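Local coordinates for DegV family protein (Streptococcus agalactiae, PDB 3LUP) that binds a fatty acid, here elaidic acid, and may take part in lipid transport or fatty acid metabolism, at residues T123-G128 against D231-H236. Sequence-based numbering, arbitrary orientation.
With ELA (Elaidic acid), chain B.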
loop_
_atom_site.group_PDB
_atom_site.type_symbol
_atom_site.label_atom_id
_atom_site.label_comp_id
_atom_site.label_asym_id
_atom_site.label_seq_id
_atom_site.Cartn_x
_atom_site.Cartn_y
_atom_site.Cartn_z
ATOM N N THR A 123 -1.549 1.484 -1.036
ATOM C CA THR A 123 -0.273 0.964 -0.588
ATOM C C THR A 123 -0.328 -0.551 -0.670
ATOM O O THR A 123 -1.244 -1.090 -1.268
ATOM C CB THR A 123 0.100 1.493 0.841
ATOM O OG1 THR A 123 1.458 1.163 1.134
ATOM C CG2 THR A 123 -0.818 0.928 1.924
ATOM N N SER A 124 0.646 -1.241 -0.090
ATOM C CA SER A 124 0.663 -2.703 -0.113
ATOM C C SER A 124 0.553 -3.205 -1.566
ATOM O O SER A 124 1.239 -2.668 -2.449
ATOM C CB SER A 124 -0.452 -3.263 0.784
ATOM O OG SER A 124 -0.459 -4.679 0.778
ATOM N N ALA A 125 -0.330 -4.179 -1.813
ATOM C CA ALA A 125 -0.327 -4.957 -3.056
ATOM C C ALA A 125 -0.831 -4.226 -4.311
ATOM O O ALA A 125 -0.270 -4.419 -5.403
ATOM C CB ALA A 125 -1.065 -6.264 -2.858
ATOM N N PRO A 126 -1.906 -3.413 -4.180
ATOM C CA PRO A 126 -2.300 -2.574 -5.313
ATOM C C PRO A 126 -1.180 -1.658 -5.796
ATOM O O PRO A 126 -1.016 -1.479 -7.006
ATOM C CB PRO A 126 -3.468 -1.764 -4.737
ATOM C CG PRO A 126 -4.134 -2.715 -3.842
ATOM C CD PRO A 126 -2.972 -3.426 -3.155
ATOM N N GLN A 127 -0.423 -1.096 -4.853
ATOM C CA GLN A 127 0.721 -0.262 -5.177
ATOM C C GLN A 127 1.719 -1.053 -6.029
ATOM O O GLN A 127 2.163 -0.573 -7.078
ATOM C CB GLN A 127 1.396 0.233 -3.897
ATOM C CG GLN A 127 2.052 1.627 -3.991
ATOM C CD GLN A 127 2.938 1.932 -2.791
ATOM O OE1 GLN A 127 2.625 1.574 -1.657
ATOM N NE2 GLN A 127 4.055 2.585 -3.037
ATOM N N GLY A 128 2.030 -2.275 -5.597
ATOM C CA GLY A 128 3.037 -3.103 -6.235
ATOM C C GLY A 128 2.568 -3.507 -7.603
ATOM O O GLY A 128 3.342 -3.520 -8.564
ATOM N N ASP A 231 -6.984 -8.017 -10.334
ATOM C CA ASP A 231 -6.125 -8.774 -9.422
ATOM C C ASP A 231 -6.610 -8.516 -7.984
ATOM O O ASP A 231 -6.758 -7.346 -7.574
ATOM C CB ASP A 231 -4.654 -8.384 -9.607
ATOM C CG ASP A 231 -4.058 -8.917 -10.937
ATOM O OD1 ASP A 231 -4.193 -10.139 -11.212
ATOM O OD2 ASP A 231 -3.445 -8.122 -11.701
ATOM N N ILE A 232 -6.893 -9.592 -7.238
ATOM C CA ILE A 232 -7.373 -9.459 -5.849
ATOM C C ILE A 232 -6.376 -10.015 -4.815
ATOM O O ILE A 232 -5.852 -11.121 -4.973
ATOM C CB ILE A 232 -8.768 -10.112 -5.618
ATOM C CG1 ILE A 232 -9.719 -9.790 -6.765
ATOM C CG2 ILE A 232 -9.385 -9.639 -4.299
ATOM C CD1 ILE A 232 -10.950 -10.660 -6.789
ATOM N N ALA A 233 -6.133 -9.244 -3.755
ATOM C CA ALA A 233 -5.158 -9.612 -2.745
ATOM C C ALA A 233 -5.820 -9.590 -1.374
ATOM O O ALA A 233 -6.436 -8.590 -1.002
ATOM C CB ALA A 233 -3.973 -8.637 -2.782
ATOM N N ILE A 234 -5.719 -10.695 -0.636
ATOM C CA ILE A 234 -6.060 -10.683 0.777
ATOM C C ILE A 234 -4.759 -10.488 1.545
ATOM O O ILE A 234 -3.776 -11.204 1.328
ATOM C CB ILE A 234 -6.718 -11.978 1.233
ATOM C CG1 ILE A 234 -7.942 -12.284 0.377
ATOM C CG2 ILE A 234 -7.098 -11.883 2.716
ATOM C CD1 ILE A 234 -8.373 -13.739 0.455
ATOM N N ILE A 235 -4.744 -9.505 2.430
ATOM C CA ILE A 235 -3.511 -9.112 3.093
ATOM C C ILE A 235 -3.766 -9.094 4.593
ATOM O O ILE A 235 -4.812 -8.635 5.025
ATOM C CB ILE A 235 -3.035 -7.725 2.609
ATOM C CG1 ILE A 235 -3.233 -7.587 1.093
ATOM C CG2 ILE A 235 -1.578 -7.487 2.997
ATOM C CD1 ILE A 235 -3.847 -6.272 0.673
ATOM N N HIS A 236 -2.828 -9.608 5.381
ATOM C CA HIS A 236 -3.022 -9.688 6.813
ATOM C C HIS A 236 -1.742 -9.451 7.594
ATOM O O HIS A 236 -0.637 -9.698 7.093
ATOM C CB HIS A 236 -3.604 -11.053 7.184
ATOM C CG HIS A 236 -2.661 -12.184 6.956
ATOM N ND1 HIS A 236 -1.887 -12.717 7.962
ATOM C CD2 HIS A 236 -2.335 -12.859 5.830
ATOM C CE1 HIS A 236 -1.139 -13.688 7.470
ATOM N NE2 HIS A 236 -1.395 -13.797 6.179
HETATM C CA ELA B . 4.757 9.103 7.754
HETATM C C ELA B . 5.062 10.006 8.954
HETATM O O ELA B . 4.841 9.659 10.151
HETATM C C3 ELA B . 5.559 7.805 7.735
HETATM C C4 ELA B . 5.446 7.105 6.385
HETATM C C5 ELA B . 4.914 5.663 6.503
HETATM C C6 ELA B . 3.379 5.629 6.536
HETATM C C7 ELA B . 2.721 4.339 7.012
HETATM C C8 ELA B . 1.197 4.510 7.040
HETATM C C9 ELA B . 0.480 3.226 6.645
HETATM C C10 ELA B . -0.978 3.048 6.846
HETATM C C11 ELA B . -1.549 1.651 6.981
HETATM C C12 ELA B . -2.763 1.422 6.090
HETATM C C13 ELA B . -2.500 0.456 4.947
HETATM C C14 ELA B . -3.732 -0.341 4.540
HETATM C C15 ELA B . -3.362 -1.359 3.451
HETATM C C16 ELA B . -4.570 -1.981 2.748
HETATM C C17 ELA B . -4.582 -1.633 1.263
HETATM C C18 ELA B . -5.074 -2.786 0.397
HETATM O OXT ELA B . 5.533 11.148 8.743
#
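Ala125 and Ala233 meet methyl to methyl, CB to CB at 3.8 Å, where helix 124-138, which follows the four-stranded parallel sheet of this DegV-family protein, packs near its beginning on strand 230-236 of the six-stranded mixed sheet, the short segments running at 146°. Two such small side chains let the backbones approach to 6.7 Å between the CA atoms of Ala125 and Ala233. Beside them Ile235 reaches from the strand with both branches: its CD1 and CG2 each lie 3.7 Å from Ser124 OG. Ser124 has its CB facing the strand, and with OG anti to the backbone N (chi1 180°) the oxygen is carried to these methyls; the touch is van der Waals, since the side chain of Ile235 has no hydrogen-bonding group. The same CD1 of Ile235 also meets the lipid, 3.7 Å from the terminal methyl C18 of elaidic acid. Thr123 touches the lipid nearer its middle, its CG2 3.5 Å from C13 of the ligand. Its OG1 donates to Gln127 OE1 at 3.1 Å, nearly in line with the amide C=O (168°), while Gln127 NE2 is held by Leu90 O. Threonine thus gives a methyl to the lipid and a hydroxyl to the protein. Ile235 also touches Val262 of neighbouring strand 259-263. Between 123-128 and 231-236 there is no hydrogen bond; mainly methyl contacts carry it, chemistry suited to the hydrocarbon end of a fatty acid.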